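Local coordinates for precorrin-6Y C5,15-methyltransferase (Decarboxylating) (Geobacter metallireducens, PDB 3E05), which probably methylates precorrin-6Y at C5 and C15 with decarboxylation, using S-adenosylmethionine, in adenosylcobalamin biosynthesis, this chain being its C-terminal methyltransferase domain, at residues 38-50 with 58-71. Residues are numbered along the deposited sequence; the frame is centred on the assembly and turned at random.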
loop_
_atom_site.group_PDB
_atom_site.type_symbol
_atom_site.label_atom_id
_atom_site.label_comp_id
_atom_site.label_asym_id
_atom_site.label_seq_id
_atom_site.Cartn_x
_atom_site.Cartn_y
_atom_site.Cartn_z
ATOM N N LEU D 38 8.234 23.865 6.149
ATOM C CA LEU D 38 9.025 24.974 5.633
ATOM C C LEU D 38 8.289 26.308 5.731
ATOM O O LEU D 38 7.075 26.381 5.587
ATOM C CB LEU D 38 9.429 24.705 4.176
ATOM C CG LEU D 38 10.287 23.455 3.897
ATOM C CD1 LEU D 38 10.683 23.422 2.414
ATOM C CD2 LEU D 38 11.517 23.366 4.775
ATOM N N GLN D 39 9.044 27.361 6.000
ATOM C CA GLN D 39 8.545 28.719 5.861
ATOM C C GLN D 39 9.704 29.524 5.298
ATOM O O GLN D 39 10.843 29.084 5.385
ATOM C CB GLN D 39 8.039 29.280 7.196
ATOM C CG GLN D 39 8.904 28.990 8.398
ATOM C CD GLN D 39 8.218 29.339 9.715
ATOM O OE1 GLN D 39 7.417 28.565 10.245
ATOM N NE2 GLN D 39 8.542 30.508 10.251
ATOM N N ASP D 40 9.429 30.690 4.721
ATOM C CA ASP D 40 10.482 31.485 4.094
ATOM C C ASP D 40 11.550 31.944 5.111
ATOM O O ASP D 40 11.303 31.933 6.313
ATOM C CB ASP D 40 9.877 32.662 3.321
ATOM C CG ASP D 40 10.731 33.078 2.137
ATOM O OD1 ASP D 40 11.808 32.482 1.933
ATOM O OD2 ASP D 40 10.326 34.002 1.402
ATOM N N ASP D 41 12.749 32.256 4.610
ATOM C CA ASP D 41 13.884 32.792 5.396
ATOM C C ASP D 41 14.637 31.787 6.270
ATOM O O ASP D 41 15.553 32.185 6.994
ATOM C CB ASP D 41 13.488 34.014 6.253
ATOM C CG ASP D 41 12.895 35.144 5.435
ATOM O OD1 ASP D 41 13.540 35.600 4.467
ATOM O OD2 ASP D 41 11.785 35.595 5.783
ATOM N N LEU D 42 14.278 30.502 6.213
ATOM C CA LEU D 42 14.966 29.497 7.044
ATOM C C LEU D 42 16.241 28.989 6.395
ATOM O O LEU D 42 16.426 29.105 5.192
ATOM C CB LEU D 42 14.056 28.302 7.360
ATOM C CG LEU D 42 12.771 28.522 8.171
ATOM C CD1 LEU D 42 12.156 27.180 8.519
ATOM C CD2 LEU D 42 13.013 29.319 9.441
ATOM N N VAL D 43 17.114 28.403 7.200
ATOM C CA VAL D 43 18.283 27.723 6.683
ATOM C C VAL D 43 18.040 26.209 6.734
ATOM O O VAL D 43 17.680 25.676 7.783
ATOM C CB VAL D 43 19.576 28.101 7.458
ATOM C CG1 VAL D 43 20.765 27.200 7.051
ATOM C CG2 VAL D 43 19.922 29.579 7.223
ATOM N N MET D 44 18.235 25.552 5.592
ATOM C CA MET D 44 18.051 24.116 5.463
ATOM C C MET D 44 19.344 23.424 5.024
ATOM O O MET D 44 20.018 23.889 4.115
ATOM C CB MET D 44 16.928 23.845 4.457
ATOM C CG MET D 44 16.637 22.356 4.151
ATOM S SD MET D 44 15.186 22.205 3.074
ATOM C CE MET D 44 15.736 20.844 2.081
ATOM N N TRP D 45 19.688 22.310 5.672
ATOM C CA TRP D 45 20.704 21.404 5.128
ATOM C C TRP D 45 20.045 20.210 4.406
ATOM O O TRP D 45 19.120 19.603 4.951
ATOM C CB TRP D 45 21.582 20.842 6.245
ATOM C CG TRP D 45 22.382 21.831 7.073
ATOM C CD1 TRP D 45 22.587 23.165 6.827
ATOM C CD2 TRP D 45 23.130 21.524 8.255
ATOM N NE1 TRP D 45 23.388 23.714 7.811
ATOM C CE2 TRP D 45 23.752 22.724 8.686
ATOM C CE3 TRP D 45 23.328 20.356 8.997
ATOM C CZ2 TRP D 45 24.554 22.786 9.833
ATOM C CZ3 TRP D 45 24.123 20.422 10.151
ATOM C CH2 TRP D 45 24.727 21.624 10.547
ATOM N N ASP D 46 20.520 19.882 3.202
ATOM C CA ASP D 46 20.099 18.684 2.485
ATOM C C ASP D 46 21.336 17.776 2.400
ATOM O O ASP D 46 22.197 17.941 1.525
ATOM C CB ASP D 46 19.529 19.064 1.109
ATOM C CG ASP D 46 19.137 17.866 0.237
ATOM O OD1 ASP D 46 19.267 16.674 0.628
ATOM O OD2 ASP D 46 18.663 18.138 -0.888
ATOM N N ILE D 47 21.416 16.833 3.340
ATOM C CA ILE D 47 22.541 15.903 3.427
ATOM C C ILE D 47 22.366 14.662 2.550
ATOM O O ILE D 47 21.409 13.891 2.729
ATOM C CB ILE D 47 22.808 15.501 4.883
ATOM C CG1 ILE D 47 23.117 16.755 5.714
ATOM C CG2 ILE D 47 23.964 14.476 4.968
ATOM C CD1 ILE D 47 23.065 16.540 7.200
ATOM N N GLY D 48 23.290 14.482 1.606
ATOM C CA GLY D 48 23.206 13.415 0.613
ATOM C C GLY D 48 22.188 13.818 -0.431
ATOM O O GLY D 48 21.193 13.115 -0.649
ATOM N N ALA D 49 22.446 14.944 -1.091
ATOM C CA ALA D 49 21.443 15.598 -1.951
ATOM C C ALA D 49 21.024 14.812 -3.193
ATOM O O ALA D 49 19.888 14.958 -3.662
ATOM C CB ALA D 49 21.874 17.007 -2.312
ATOM N N GLY D 50 21.919 13.970 -3.706
ATOM C CA GLY D 50 21.611 13.117 -4.856
ATOM C C GLY D 50 21.518 13.947 -6.112
ATOM O O GLY D 50 22.530 14.365 -6.650
ATOM N N ALA D 58 12.287 22.783 -2.330
ATOM C CA ALA D 58 12.396 23.543 -1.074
ATOM C C ALA D 58 12.732 25.019 -1.321
ATOM O O ALA D 58 12.199 25.906 -0.643
ATOM C CB ALA D 58 13.451 22.954 -0.195
ATOM N N SER D 59 13.627 25.253 -2.281
ATOM C CA SER D 59 14.066 26.598 -2.642
ATOM C C SER D 59 12.941 27.407 -3.278
ATOM O O SER D 59 12.880 28.628 -3.111
ATOM C CB SER D 59 15.307 26.540 -3.537
ATOM O OG SER D 59 14.965 26.354 -4.896
ATOM N N ASN D 60 12.040 26.725 -3.987
ATOM C CA ASN D 60 10.853 27.371 -4.529
ATOM C C ASN D 60 9.894 27.806 -3.420
ATOM O O ASN D 60 9.220 28.845 -3.535
ATOM C CB ASN D 60 10.145 26.453 -5.515
ATOM C CG ASN D 60 10.893 26.300 -6.824
ATOM O OD1 ASN D 60 11.797 27.075 -7.139
ATOM N ND2 ASN D 60 10.501 25.308 -7.606
ATOM N N LEU D 61 9.860 27.019 -2.342
ATOM C CA LEU D 61 8.985 27.268 -1.191
ATOM C C LEU D 61 9.580 28.271 -0.218
ATOM O O LEU D 61 8.854 28.871 0.587
ATOM C CB LEU D 61 8.705 25.969 -0.425
ATOM C CG LEU D 61 7.973 24.799 -1.098
ATOM C CD1 LEU D 61 7.993 23.564 -0.195
ATOM C CD2 LEU D 61 6.578 25.168 -1.399
ATOM N N MET D 62 10.906 28.421 -0.265
ATOM C CA MET D 62 11.607 29.405 0.548
ATOM C C MET D 62 12.496 30.279 -0.340
ATOM O O MET D 62 13.716 30.117 -0.319
ATOM C CB MET D 62 12.480 28.727 1.615
ATOM C CG MET D 62 11.754 27.805 2.568
ATOM S SD MET D 62 12.811 27.167 3.884
ATOM C CE MET D 62 14.050 26.264 2.971
ATOM N N PRO D 63 11.899 31.220 -1.109
ATOM C CA PRO D 63 12.696 32.022 -2.058
ATOM C C PRO D 63 13.788 32.851 -1.384
ATOM O O PRO D 63 14.855 33.082 -1.973
ATOM C CB PRO D 63 11.661 32.959 -2.700
ATOM C CG PRO D 63 10.333 32.365 -2.394
ATOM C CD PRO D 63 10.476 31.610 -1.123
ATOM N N ASN D 64 13.525 33.277 -0.155
ATOM C CA ASN D 64 14.490 34.052 0.611
ATOM C C ASN D 64 15.213 33.247 1.687
ATOM O O ASN D 64 16.005 33.804 2.454
ATOM C CB ASN D 64 13.817 35.296 1.199
ATOM C CG ASN D 64 13.234 36.195 0.131
ATOM O OD1 ASN D 64 13.966 36.829 -0.636
ATOM N ND2 ASN D 64 11.911 36.252 0.066
ATOM N N GLY D 65 14.951 31.938 1.735
ATOM C CA GLY D 65 15.716 31.033 2.588
ATOM C C GLY D 65 17.076 30.689 1.999
ATOM O O GLY D 65 17.370 31.056 0.856
ATOM N N ARG D 66 17.902 29.984 2.774
ATOM C CA ARG D 66 19.192 29.479 2.288
ATOM C C ARG D 66 19.293 27.967 2.447
ATOM O O ARG D 66 19.155 27.439 3.549
ATOM C CB ARG D 66 20.370 30.147 3.012
ATOM C CG ARG D 66 20.497 31.661 2.742
ATOM C CD ARG D 66 21.711 32.252 3.434
ATOM N NE ARG D 66 21.539 32.312 4.881
ATOM C CZ ARG D 66 22.533 32.465 5.753
ATOM N NH1 ARG D 66 23.787 32.560 5.327
ATOM N NH2 ARG D 66 22.270 32.510 7.054
ATOM N N ILE D 67 19.559 27.287 1.340
ATOM C CA ILE D 67 19.638 25.824 1.316
ATOM C C ILE D 67 21.048 25.364 0.963
ATOM O O ILE D 67 21.658 25.868 0.021
ATOM C CB ILE D 67 18.576 25.221 0.349
ATOM C CG1 ILE D 67 17.161 25.547 0.839
ATOM C CG2 ILE D 67 18.722 23.720 0.212
ATOM C CD1 ILE D 67 16.493 26.627 0.086
ATOM N N PHE D 68 21.564 24.413 1.736
ATOM C CA PHE D 68 22.901 23.877 1.522
ATOM C C PHE D 68 22.799 22.386 1.242
ATOM O O PHE D 68 22.333 21.618 2.089
ATOM C CB PHE D 68 23.788 24.178 2.734
ATOM C CG PHE D 68 23.929 25.654 3.006
ATOM C CD1 PHE D 68 24.928 26.394 2.371
ATOM C CD2 PHE D 68 23.050 26.308 3.871
ATOM C CE1 PHE D 68 25.052 27.766 2.592
ATOM C CE2 PHE D 68 23.164 27.674 4.095
ATOM C CZ PHE D 68 24.172 28.404 3.450
ATOM N N ALA D 69 23.213 22.015 0.036
ATOM C CA ALA D 69 23.078 20.665 -0.491
ATOM C C ALA D 69 24.431 19.971 -0.519
ATOM O O ALA D 69 25.310 20.319 -1.328
ATOM C CB ALA D 69 22.470 20.719 -1.893
ATOM N N LEU D 70 24.589 18.996 0.377
ATOM C CA LEU D 70 25.843 18.275 0.550
ATOM C C LEU D 70 25.830 16.944 -0.183
ATOM O O LEU D 70 24.904 16.138 -0.012
ATOM C CB LEU D 70 26.138 18.045 2.031
ATOM C CG LEU D 70 26.868 19.168 2.761
ATOM C CD1 LEU D 70 25.903 20.257 3.169
ATOM C CD2 LEU D 70 27.560 18.603 3.983
ATOM N N GLU D 71 26.868 16.709 -0.986
ATOM C CA GLU D 71 26.979 15.480 -1.769
ATOM C C GLU D 71 28.435 15.065 -1.950
ATOM O O GLU D 71 29.280 15.889 -2.306
ATOM C CB GLU D 71 26.271 15.647 -3.118
ATOM C CG GLU D 71 26.345 14.449 -4.083
ATOM C CD GLU D 71 25.822 13.161 -3.473
ATOM O OE1 GLU D 71 24.654 13.117 -3.048
ATOM O OE2 GLU D 71 26.597 12.185 -3.406
#
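Met-44 and Leu-38 share the methyl of Ala-58 as the apolar centre: Met-44 SD lies 3.8 Å from Ala-58 CB, and Leu-38 CD1 touches the same carbon and Leu-61 CD1. CG of Met-44 stands anti to the backbone N (chi1 178°), which carries the thioether off the strand to the helix. Met-62 packs beside them; its chain bends at chi3 (-61°), bringing CE 4.0 Å from Met-44 CB while SD packs on Leu-42 CB. On the face bearing Val-43 and Trp-45, Val-43 CG1 meets the edge of the Phe-68 ring, 3.8 Å from CE2.

Strands 43-47 and 66-71 run parallel, axes 4.7 Å apart, and with helix 53-61 form a beta-alpha-beta unit, as in the Rossmann-like fold of S-adenosylmethionine-dependent methyltransferases. Their backbone bonds follow the parallel pattern: Arg-66 N to Leu-42 O, Met-44 N to Arg-66 O, Phe-68 N to Met-44 O, Asp-46 N to Phe-68 O (N-H...O angle 176°) and Leu-70 N to Asp-46 O. Beyond them Leu-70 O accepts both Gly-48 N and Ala-49 N, from opposite faces of its carbonyl plane. Gly-50 N then donates to Glu-71 OE1 (2.9 Å) on the anti side, tilted out of the carboxylate plane; OE2 takes Asn-73 N.

At the other end, the Asp-40 carboxylate grips the turn from Met-62 to Gly-65. Asp-40 OD1 receives Asn-64 N (2.8 Å) through its syn lone pair and Asp-41 N from above the carboxylate plane; Asp-40 OD2 takes Asn-64 ND2 at 3.1 Å on its syn side, tilted out of that plane. Replacing Asp-40 with alanine would probably leave Asn-64 N and ND2 without these acceptors and let the amide turn. Asp-41 OD1 lies against Asn-64 CB, 3.3 Å away.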